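PDB 2D28: type II secretion ATPase XpsE from Xanthomonas campestris, which belongs to the GspE-type ATPases of bacterial type II secretion systems and is represented here by its N-terminal domain. Local coordinates for residues 88-91 / 95-98; 121-124 / 129-132; 108-113 / 117-122; 54-59 / 64-69; 4-9 / 60-65. The protein carries 1 engineered substitution. All coordinates share one frame; numbering follows the deposited sequence.

Contact 1: 88-91 / 95-98; sequences LRFL and HLCP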
# COMPACT_ATOMS: atom_id res chain seq x y z
N LEU A 88 -13.28 8.42 5.64
CA LEU A 88 -13.34 6.95 5.61
C LEU A 88 -13.28 6.44 4.20
O LEU A 88 -12.55 5.52 3.90
CB LEU A 88 -14.57 6.44 6.35
CG LEU A 88 -14.80 4.92 6.30
CD1 LEU A 88 -13.62 4.17 6.99
CD2 LEU A 88 -16.13 4.57 6.94
N ARG A 89 -13.99 7.14 3.27
CA ARG A 89 -14.00 6.77 1.88
C ARG A 89 -12.58 6.79 1.27
O ARG A 89 -12.25 5.92 0.54
CB ARG A 89 -14.87 7.77 1.07
CG ARG A 89 -15.08 7.36 -0.40
CD ARG A 89 -15.32 8.54 -1.33
NE ARG A 89 -14.14 9.40 -1.29
CZ ARG A 89 -13.07 9.26 -2.04
NH1 ARG A 89 -13.03 8.31 -2.97
NH2 ARG A 89 -12.02 10.08 -1.88
N PHE A 90 -11.83 7.84 1.50
CA PHE A 90 -10.46 7.98 1.04
C PHE A 90 -9.63 6.76 1.49
O PHE A 90 -8.92 6.15 0.72
CB PHE A 90 -9.84 9.28 1.61
CG PHE A 90 -8.47 9.54 1.16
CD1 PHE A 90 -8.20 10.45 0.11
CD2 PHE A 90 -7.38 8.91 1.77
CE1 PHE A 90 -6.91 10.68 -0.33
CE2 PHE A 90 -6.05 9.13 1.31
CZ PHE A 90 -5.82 10.00 0.24
N LEU A 91 -9.68 6.45 2.78
CA LEU A 91 -8.99 5.23 3.27
C LEU A 91 -9.30 3.98 2.46
O LEU A 91 -8.38 3.22 2.05
CB LEU A 91 -9.31 5.00 4.75
CG LEU A 91 -9.01 6.15 5.70
CD1 LEU A 91 -9.30 5.69 7.13
CD2 LEU A 91 -7.63 6.73 5.56
N HIS A 95 -6.73 2.27 0.06
CA HIS A 95 -6.33 1.10 0.86
C HIS A 95 -5.16 1.46 1.72
O HIS A 95 -4.04 0.92 1.58
CB HIS A 95 -5.96 -0.11 -0.02
CG HIS A 95 -7.02 -0.49 -1.01
ND1 HIS A 95 -8.10 -1.28 -0.68
CD2 HIS A 95 -7.25 -0.03 -2.26
CE1 HIS A 95 -8.90 -1.37 -1.74
NE2 HIS A 95 -8.40 -0.63 -2.71
N LEU A 96 -5.34 2.44 2.60
CA LEU A 96 -4.28 2.79 3.53
C LEU A 96 -5.02 3.29 4.80
O LEU A 96 -6.22 3.58 4.75
CB LEU A 96 -3.43 3.89 2.95
CG LEU A 96 -4.06 5.09 2.29
CD1 LEU A 96 -4.50 6.12 3.31
CD2 LEU A 96 -3.07 5.80 1.35
N CYS A 97 -4.34 3.32 5.91
CA CYS A 97 -4.97 3.50 7.22
C CYS A 97 -4.00 4.04 8.28
O CYS A 97 -2.97 3.45 8.51
CB CYS A 97 -5.52 2.16 7.71
SG CYS A 97 -6.66 2.43 9.15
N PRO A 98 -4.27 5.18 8.90
CA PRO A 98 -3.44 5.63 9.99
C PRO A 98 -3.58 4.64 11.16
O PRO A 98 -4.72 4.26 11.54
CB PRO A 98 -4.04 6.99 10.33
CG PRO A 98 -4.74 7.37 9.11
CD PRO A 98 -5.39 6.12 8.64
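L91 and L96 meet both through their backbones and through their side chains where helix 88-94 ends and strand 96-102 begins. The polar part centres on the carbonyl of L91. L96 N gives its hydrogen to L91 O at 3.2 Å, with an N-H...O angle of 153°. H95 N is nearer to L91 O, at 2.8 Å, but its bond is bent to 119° and weak. H95, with positive phi, is where the chain leaves the helix, and its ND1 is held by OD1 of D141. The 6→1 bond, the positive phi and the apolar pair at L91 and L96 are the features of a Schellman motif.

The apolar part is built round CD2 of L91, which lies 3.9 Å from CD1 of L96. The same L91 CD2 meets CD at the proline ring of P98, also 3.9 Å away. L96 has its CG in the crowded position between backbone N and carbonyl carbon (chi1 45°), and its CD1 comes to the edge of the F90 ring, 3.9 Å from CE2. F90 and L96 also touch V122 on helix 116-126.

A late carbonyl of the helix thus finds a partner beyond it in L96 N, helped weakly by H95 N, while leucine, proline and phenylalanine carbons pack beside the turn into the sheet.

Contact 2: 121-124 / 129-132; sequences AVRL and PLLL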
# COMPACT_ATOMS: atom_id res chain seq x y z
N ALA A 121 -1.00 13.13 -1.32
CA ALA A 121 -2.36 13.47 -0.83
C ALA A 121 -2.49 13.37 0.69
O ALA A 121 -3.02 14.31 1.37
CB ALA A 121 -3.41 12.61 -1.56
N VAL A 122 -1.93 12.30 1.26
CA VAL A 122 -2.02 12.09 2.69
C VAL A 122 -1.17 13.12 3.41
O VAL A 122 -1.61 13.73 4.44
CB VAL A 122 -1.65 10.61 3.05
CG1 VAL A 122 -1.54 10.44 4.50
CG2 VAL A 122 -2.70 9.68 2.47
N ARG A 123 0.01 13.37 2.86
CA ARG A 123 0.96 14.30 3.49
C ARG A 123 0.28 15.70 3.56
O ARG A 123 0.30 16.40 4.62
CB ARG A 123 2.28 14.39 2.66
CG ARG A 123 3.25 13.24 2.78
CD ARG A 123 4.39 13.25 1.83
NE ARG A 123 5.18 14.46 2.03
CZ ARG A 123 5.70 15.24 1.09
NH1 ARG A 123 5.64 14.97 -0.19
NH2 ARG A 123 6.31 16.35 1.50
N LEU A 124 -0.35 16.09 2.45
CA LEU A 124 -0.95 17.43 2.35
C LEU A 124 -2.21 17.54 3.23
O LEU A 124 -2.42 18.56 3.94
CB LEU A 124 -1.34 17.77 0.91
CG LEU A 124 -1.95 19.19 0.69
CD1 LEU A 124 -0.90 20.32 1.10
CD2 LEU A 124 -2.33 19.42 -0.77
N PRO A 129 4.11 14.46 9.25
CA PRO A 129 5.14 13.60 8.65
C PRO A 129 4.72 12.14 8.83
O PRO A 129 4.11 11.79 9.82
CB PRO A 129 6.42 13.99 9.36
CG PRO A 129 6.07 14.79 10.56
CD PRO A 129 4.58 15.20 10.43
N LEU A 130 4.90 11.33 7.78
CA LEU A 130 4.46 9.94 7.75
C LEU A 130 5.61 9.00 8.00
O LEU A 130 6.76 9.28 7.58
CB LEU A 130 3.90 9.61 6.35
CG LEU A 130 2.81 10.61 5.82
CD1 LEU A 130 2.24 10.14 4.51
CD2 LEU A 130 1.65 10.76 6.78
N LEU A 131 5.28 7.85 8.59
CA LEU A 131 6.13 6.67 8.57
C LEU A 131 5.31 5.57 7.91
O LEU A 131 4.26 5.21 8.39
CB LEU A 131 6.55 6.26 9.99
CG LEU A 131 7.75 5.34 10.21
CD1 LEU A 131 9.06 5.97 9.74
CD2 LEU A 131 7.84 4.99 11.67
N LEU A 132 5.78 5.10 6.76
CA LEU A 132 5.06 4.14 5.96
C LEU A 132 5.36 2.71 6.37
O LEU A 132 6.48 2.34 6.58
CB LEU A 132 5.39 4.31 4.49
CG LEU A 132 4.98 5.68 3.89
CD1 LEU A 132 5.44 5.75 2.43
CD2 LEU A 132 3.48 5.87 4.11
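L130, the first residue of strand 130-134, points its side chain at helix 116-126 and fills the angle between V122 and R123. It carries the largest share of the surface buried here. Its CD1 comes up to the helix, 3.8 Å from CG1 of V122 and 3.7 Å from CG of R123. CD2 of L130 also reaches the valine, 3.9 Å from CG1 of V122, and the two side chains pass at a slant.

V122 points its side chain at the strand. Its CG1 is the branch anti to the backbone N, and this is the methyl that receives both leucine methyls.

R123 contributes only carbon. Its CG meets the leucine, after which the chain bends at chi3 (60°) and the guanidinium turns back along its own helix, where NH1 forms a salt bridge with OD1 of D120.

Helix and strand here are the last two elements of the beta-alpha-beta unit 105-110, 116-126, 130-134, joined by a short connection. Their contact is apolar, carbon against carbon: R123 lends it an aliphatic stem, while its charge pairs with D120 outside the contact.

Contact 3: 108-113 / 117-122; sequences LWIADP and YAIDAV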
# COMPACT_ATOMS: atom_id res chain seq x y z
N LEU A 108 1.44 5.05 9.01
CA LEU A 108 0.45 4.77 7.98
C LEU A 108 0.71 3.42 7.38
O LEU A 108 1.74 3.19 6.73
CB LEU A 108 0.49 5.86 6.91
CG LEU A 108 -0.60 5.81 5.85
CD1 LEU A 108 -1.85 6.35 6.50
CD2 LEU A 108 -0.29 6.59 4.55
N TRP A 109 -0.27 2.56 7.52
CA TRP A 109 -0.28 1.27 6.90
C TRP A 109 -0.77 1.42 5.45
O TRP A 109 -1.89 1.94 5.22
CB TRP A 109 -1.23 0.39 7.70
CG TRP A 109 -0.98 -1.04 7.73
CD1 TRP A 109 0.16 -1.71 7.29
CD2 TRP A 109 -1.87 -2.07 8.19
NE1 TRP A 109 0.01 -3.05 7.48
CE2 TRP A 109 -1.22 -3.30 8.02
CE3 TRP A 109 -3.19 -2.09 8.65
CZ2 TRP A 109 -1.82 -4.52 8.34
CZ3 TRP A 109 -3.77 -3.30 8.99
CH2 TRP A 109 -3.09 -4.50 8.80
N ILE A 110 0.01 0.94 4.48
CA ILE A 110 -0.29 1.27 3.09
C ILE A 110 -0.10 0.07 2.20
O ILE A 110 0.91 -0.70 2.37
CB ILE A 110 0.61 2.52 2.68
CG1 ILE A 110 0.34 2.98 1.28
CG2 ILE A 110 2.10 2.16 2.86
CD1 ILE A 110 0.83 4.33 0.96
N ALA A 111 -1.07 -0.15 1.30
CA ALA A 111 -0.98 -1.27 0.34
C ALA A 111 -0.06 -1.04 -0.83
O ALA A 111 0.65 -1.99 -1.30
CB ALA A 111 -2.39 -1.74 -0.15
N ASP A 112 -0.07 0.22 -1.30
CA ASP A 112 0.60 0.63 -2.51
C ASP A 112 1.58 1.77 -2.24
O ASP A 112 1.40 2.89 -2.68
CB ASP A 112 -0.40 1.01 -3.58
CG ASP A 112 -1.36 -0.11 -3.95
OD1 ASP A 112 -0.96 -1.32 -3.99
OD2 ASP A 112 -2.54 0.13 -4.23
N PRO A 113 2.69 1.46 -1.60
CA PRO A 113 3.68 2.50 -1.22
C PRO A 113 4.50 3.12 -2.32
O PRO A 113 5.21 4.09 -2.03
CB PRO A 113 4.55 1.77 -0.21
CG PRO A 113 4.52 0.37 -0.67
CD PRO A 113 3.09 0.13 -1.11
N TYR A 117 1.23 9.75 -5.68
CA TYR A 117 0.01 10.61 -5.67
C TYR A 117 -0.76 10.45 -4.36
O TYR A 117 -1.08 11.41 -3.67
CB TYR A 117 -0.90 10.24 -6.88
CG TYR A 117 -2.19 11.02 -6.88
CD1 TYR A 117 -2.25 12.33 -7.41
CD2 TYR A 117 -3.28 10.55 -6.19
CE1 TYR A 117 -3.46 13.07 -7.33
CE2 TYR A 117 -4.45 11.26 -6.11
CZ TYR A 117 -4.53 12.54 -6.68
OH TYR A 117 -5.71 13.25 -6.54
N ALA A 118 -0.98 9.21 -3.96
CA ALA A 118 -1.69 8.94 -2.74
C ALA A 118 -0.95 9.41 -1.51
O ALA A 118 -1.55 9.98 -0.61
CB ALA A 118 -1.99 7.45 -2.64
N ILE A 119 0.35 9.12 -1.46
CA ILE A 119 1.13 9.52 -0.33
C ILE A 119 1.17 11.03 -0.22
O ILE A 119 1.09 11.50 0.89
CB ILE A 119 2.60 8.96 -0.46
CG1 ILE A 119 2.59 7.46 -0.24
CG2 ILE A 119 3.66 9.71 0.42
CD1 ILE A 119 3.74 6.75 -0.86
N ASP A 120 1.44 11.74 -1.34
CA ASP A 120 1.46 13.20 -1.31
C ASP A 120 0.08 13.78 -0.91
O ASP A 120 0.01 14.75 -0.16
CB ASP A 120 2.03 13.77 -2.60
CG ASP A 120 3.50 13.54 -2.74
OD1 ASP A 120 4.14 12.99 -1.77
OD2 ASP A 120 4.07 13.73 -3.83
N ALA A 121 -1.00 13.13 -1.32
CA ALA A 121 -2.36 13.47 -0.83
C ALA A 121 -2.49 13.37 0.69
O ALA A 121 -3.02 14.31 1.37
CB ALA A 121 -3.41 12.61 -1.56
N VAL A 122 -1.93 12.30 1.26
CA VAL A 122 -2.02 12.09 2.69
C VAL A 122 -1.17 13.12 3.41
O VAL A 122 -1.61 13.73 4.44
CB VAL A 122 -1.65 10.61 3.05
CG1 VAL A 122 -1.54 10.44 4.50
CG2 VAL A 122 -2.70 9.68 2.47
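I119 on helix 116-126 meets both I110 and the carbonyl of P113, and this is the close end of the contact. Its CD1 packs against P113 O at 3.3 Å; the CB of P113 points away from the helix, and the carbonyl makes the touch. One carbon back, CG1 of I119 lies 3.8 Å from CD1 of I110, the two isoleucines crossing at about a right angle. In I110, CG1 anti to the backbone N (chi1 -178°) and an extended chi2 (163°) carry CD1 toward the helix. Here the CA atoms of P113 and I119 are 7.5 Å apart.

Toward the other end the backbones spread, and the CA atoms of L108 and V122 stand 9.4 Å from each other. The gap is spanned by side chains alone: CD2 of L108 and CG1 of V122 meet tip to tip at 4.0 Å. On the solvent side of the helix Y117 is exposed.

The contact joins strand and helix in the first half of a beta-alpha-beta crossover. Strand 105-110 is the middle one of the three-stranded sheet, between 96-102 and 130-134. L108 touches L132 on one neighbour and L96 on the other. I119 also leans on L132, while Y117 and A118 carry the helix onto F94 of helix 88-94.

Contact 4: 54-59 / 64-69; sequences HAETCA and LPLVDA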
# COMPACT_ATOMS: atom_id res chain seq x y z
N HIS A 54 2.75 -9.08 -3.62
CA HIS A 54 2.67 -7.64 -3.87
C HIS A 54 3.30 -6.86 -2.71
O HIS A 54 4.30 -6.10 -2.90
CB HIS A 54 1.25 -7.17 -4.17
CG HIS A 54 1.16 -5.68 -4.31
ND1 HIS A 54 2.27 -4.87 -4.27
CD2 HIS A 54 0.12 -4.84 -4.50
CE1 HIS A 54 1.91 -3.61 -4.41
NE2 HIS A 54 0.61 -3.56 -4.51
N ALA A 55 2.78 -7.07 -1.51
CA ALA A 55 3.30 -6.42 -0.28
C ALA A 55 4.80 -6.68 -0.10
O ALA A 55 5.62 -5.74 0.15
CB ALA A 55 2.53 -6.92 0.98
N GLU A 56 5.18 -7.95 -0.17
CA GLU A 56 6.57 -8.32 -0.03
C GLU A 56 7.56 -7.57 -0.89
O GLU A 56 8.63 -7.05 -0.42
CB GLU A 56 6.75 -9.81 -0.36
CG GLU A 56 8.17 -10.31 -0.06
CD GLU A 56 8.34 -10.86 1.34
OE1 GLU A 56 7.39 -10.66 2.18
OE2 GLU A 56 9.40 -11.51 1.60
N THR A 57 7.21 -7.51 -2.18
CA THR A 57 8.04 -6.92 -3.16
C THR A 57 8.10 -5.39 -3.01
O THR A 57 9.17 -4.81 -3.19
CB THR A 57 7.58 -7.35 -4.54
OG1 THR A 57 7.54 -8.79 -4.52
CG2 THR A 57 8.67 -6.98 -5.58
N CYS A 58 6.95 -4.76 -2.78
CA CYS A 58 6.90 -3.33 -2.47
C CYS A 58 7.88 -3.04 -1.31
O CYS A 58 8.70 -2.13 -1.39
CB CYS A 58 5.48 -2.94 -2.07
SG CYS A 58 4.38 -2.80 -3.44
N ALA A 59 7.85 -3.86 -0.28
CA ALA A 59 8.70 -3.64 0.87
C ALA A 59 10.18 -3.81 0.56
O ALA A 59 10.98 -2.98 0.97
CB ALA A 59 8.31 -4.55 1.98
N LEU A 64 10.97 -0.66 3.06
CA LEU A 64 10.02 -0.28 4.07
C LEU A 64 9.68 -1.51 4.89
O LEU A 64 9.67 -2.64 4.36
CB LEU A 64 8.71 0.23 3.41
CG LEU A 64 8.78 1.64 2.79
CD1 LEU A 64 7.57 1.85 1.93
CD2 LEU A 64 8.98 2.75 3.78
N PRO A 65 9.29 -1.28 6.13
CA PRO A 65 8.86 -2.37 6.99
C PRO A 65 7.50 -2.92 6.58
O PRO A 65 6.68 -2.24 6.01
CB PRO A 65 8.77 -1.71 8.37
CG PRO A 65 8.36 -0.28 8.02
CD PRO A 65 9.19 0.02 6.81
N LEU A 66 7.29 -4.17 6.93
CA LEU A 66 6.07 -4.91 6.71
C LEU A 66 5.38 -5.07 8.07
O LEU A 66 6.03 -5.34 9.07
CB LEU A 66 6.35 -6.29 6.12
CG LEU A 66 6.86 -6.34 4.69
CD1 LEU A 66 7.64 -7.61 4.41
CD2 LEU A 66 5.72 -6.24 3.75
N VAL A 67 4.05 -4.84 8.10
CA VAL A 67 3.26 -4.90 9.32
C VAL A 67 2.06 -5.79 9.01
O VAL A 67 1.50 -5.77 7.91
CB VAL A 67 2.84 -3.51 9.83
CG1 VAL A 67 1.61 -3.58 10.78
CG2 VAL A 67 3.98 -2.79 10.45
N ASP A 68 1.70 -6.61 9.98
CA ASP A 68 0.58 -7.50 9.79
C ASP A 68 -0.45 -7.30 10.86
O ASP A 68 -0.20 -6.61 11.84
CB ASP A 68 1.01 -8.94 9.68
CG ASP A 68 1.68 -9.46 10.92
OD1 ASP A 68 1.05 -9.57 11.97
OD2 ASP A 68 2.86 -9.72 10.92
N ALA A 69 -1.58 -7.95 10.60
CA ALA A 69 -2.80 -7.84 11.33
C ALA A 69 -2.71 -8.28 12.81
O ALA A 69 -3.46 -7.79 13.68
CB ALA A 69 -3.90 -8.64 10.53
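A59 and L64 are joined across the end of helix 51-62 by a backbone bond of the Schellman type, L64 N to A59 O, spanning the positive-phi residue G63. It is 3.1 Å long, with an N-H...O angle of 143°. The carbonyl of L64 then packs against the same alanine, its O lying 3.3 Å from CB of A59. The leucine side chain heads elsewhere, to P113 and to V134 and L132 of strand 130-134.

After P65 the chain runs on beside the helix, and L66 turns its side chain back toward it. With CG anti to the carbonyl carbon (chi1 -70°), the branch point settles on A59, CG of L66 being 3.6 Å from CB of A59. CD2 of L66 lies between this methyl and the helix backbone, 3.6 Å from A55 O; CB of A55 is a little farther, at 4.3 Å from CD2. The short side chains of A55 and A59 are consistent with this close approach. CD1 of L66 takes the outer side. There the E56 chain is bent at chi2 (91°), and the two side chains cross at about a right angle, OE1 of E56 coming 3.8 Å from CD1 of L66. E56 thus flanks the leucine on the outer side, and it also touches R19.

Beyond L66 the segment leaves the helix and joins the rest of the fold: V67 shares backbone bonds with V134, and V67 O accepts a hydrogen bond from the indole NE1 of W109.

Contact 5: 4-9 / 60-65; sequences RSAETR and EVLGLP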
# COMPACT_ATOMS: atom_id res chain seq x y z
N ARG A 4 14.88 4.39 -12.55
CA ARG A 4 13.64 3.70 -12.97
C ARG A 4 12.47 3.95 -11.96
O ARG A 4 12.75 4.24 -10.79
CB ARG A 4 13.91 2.23 -13.02
CG ARG A 4 15.13 1.89 -13.84
CD ARG A 4 15.30 0.47 -13.95
NE ARG A 4 15.78 -0.10 -12.71
CZ ARG A 4 15.82 -1.41 -12.53
NH1 ARG A 4 15.41 -2.17 -13.54
NH2 ARG A 4 16.27 -1.97 -11.41
N SER A 5 11.21 3.85 -12.42
CA SER A 5 10.02 4.03 -11.52
C SER A 5 9.98 2.94 -10.43
O SER A 5 10.50 1.88 -10.67
CB SER A 5 8.69 4.14 -12.33
OG SER A 5 8.03 2.91 -12.47
N ALA A 6 9.39 3.23 -9.25
CA ALA A 6 9.19 2.26 -8.16
C ALA A 6 8.32 1.09 -8.70
O ALA A 6 8.65 -0.07 -8.56
CB ALA A 6 8.53 2.90 -6.97
N GLU A 7 7.24 1.41 -9.42
CA GLU A 7 6.43 0.36 -10.06
C GLU A 7 7.21 -0.57 -11.01
O GLU A 7 7.02 -1.80 -10.96
CB GLU A 7 5.24 0.98 -10.82
CG GLU A 7 4.36 -0.06 -11.47
CD GLU A 7 3.37 0.57 -12.46
OE1 GLU A 7 2.37 1.12 -11.95
OE2 GLU A 7 3.63 0.49 -13.70
N THR A 8 8.06 0.00 -11.86
CA THR A 8 8.91 -0.76 -12.76
C THR A 8 9.90 -1.68 -12.00
O THR A 8 10.07 -2.83 -12.38
CB THR A 8 9.66 0.18 -13.67
OG1 THR A 8 8.72 0.86 -14.52
CG2 THR A 8 10.59 -0.56 -14.67
N ARG A 9 10.45 -1.20 -10.90
CA ARG A 9 11.45 -1.96 -10.16
C ARG A 9 10.71 -3.08 -9.45
O ARG A 9 11.25 -4.15 -9.23
CB ARG A 9 12.16 -1.04 -9.15
CG ARG A 9 13.12 -0.02 -9.80
CD ARG A 9 14.42 0.13 -8.88
NE ARG A 9 13.99 1.07 -7.98
CZ ARG A 9 14.11 1.25 -6.68
NH1 ARG A 9 14.93 0.69 -5.80
NH2 ARG A 9 13.32 2.22 -6.29
N GLU A 60 10.54 -4.82 -0.23
CA GLU A 60 11.91 -5.00 -0.65
C GLU A 60 12.38 -3.86 -1.44
O GLU A 60 13.49 -3.46 -1.28
CB GLU A 60 12.15 -6.21 -1.56
CG GLU A 60 11.99 -7.55 -0.92
CD GLU A 60 11.87 -8.71 -1.95
OE1 GLU A 60 11.69 -8.54 -3.20
OE2 GLU A 60 12.01 -9.83 -1.48
N VAL A 61 11.60 -3.40 -2.40
CA VAL A 61 12.14 -2.44 -3.33
C VAL A 61 12.30 -1.12 -2.66
O VAL A 61 13.27 -0.35 -2.96
CB VAL A 61 11.30 -2.30 -4.62
CG1 VAL A 61 11.67 -1.09 -5.37
CG2 VAL A 61 11.47 -3.57 -5.49
N LEU A 62 11.38 -0.82 -1.75
CA LEU A 62 11.35 0.51 -1.15
C LEU A 62 12.05 0.53 0.23
O LEU A 62 12.20 1.60 0.81
CB LEU A 62 9.91 1.04 -1.07
CG LEU A 62 9.24 1.43 -2.39
CD1 LEU A 62 7.75 1.69 -2.09
CD2 LEU A 62 9.90 2.66 -3.07
N GLY A 63 12.49 -0.62 0.73
CA GLY A 63 13.16 -0.68 2.01
C GLY A 63 12.27 -0.39 3.20
O GLY A 63 12.73 0.07 4.22
N LEU A 64 10.97 -0.66 3.06
CA LEU A 64 10.02 -0.28 4.07
C LEU A 64 9.68 -1.51 4.89
O LEU A 64 9.67 -2.64 4.36
CB LEU A 64 8.71 0.23 3.41
CG LEU A 64 8.78 1.64 2.79
CD1 LEU A 64 7.57 1.85 1.93
CD2 LEU A 64 8.98 2.75 3.78
N PRO A 65 9.29 -1.28 6.13
CA PRO A 65 8.86 -2.37 6.99
C PRO A 65 7.50 -2.92 6.58
O PRO A 65 6.68 -2.24 6.01
CB PRO A 65 8.77 -1.71 8.37
CG PRO A 65 8.36 -0.28 8.02
CD PRO A 65 9.19 0.02 6.81
O HOH W 1 13.94 2.27 -3.50
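R9 and V61 are tied by a water that accepts from R9 NH2 at 2.9 Å and donates to V61 O at 2.8 Å. The water lies at the edge of the guanidinium, in its plane, while the valine takes a face: CG1 of V61 stands 3.6 Å above the centre of the R9 guanidinium. To get there the arginine chain folds twice, at chi2 (-142°) and chi3 (-85°), so that CB and the guanidinium both come up against that one methyl. The other methyl of V61, CG2, packs 3.8 Å from the carbonyl O of R9. Apolar cover on a face and water at the edge help hold the flat group in place.

A6 adds a smaller contact, its CB lying 4.1 Å from CD2 of L62. Just before it, S5 N-caps helix 6-16: T8 N donates to S5 OG at 3.0 Å, in a nearly straight bond of 163°.

At the surface of the domain, the contact brings the first turn of helix 6-16 against the last turn of helix 51-62. V61 goes on to touch I10 and A13 farther along helix 6-16, and L62 rests on P113 in the loop that leads from strand 105-110 to helix 116-126.

Starting at the N terminus, contact 5 closes the longest loop, bringing helix 6-16 back to the end of helix 51-62. Contact 4 opens inside the loop of contact 5 and both end on the same stretch, sharing L64 and P65. Contact 1 follows in series, closing the short turn from helix 88-94 into strand 96-102. Contacts 3 and 2 then take the two halves of the beta-alpha-beta unit and overlap at A121 and V122. Helix 88-94 packs on helix 116-126, joining contact 1 to that pair. Segment 64-69 bonds to strand 105-110, and D112 with H54 adds a second link between contacts 3 and 4, fastening the helical N-terminal part to the sheet.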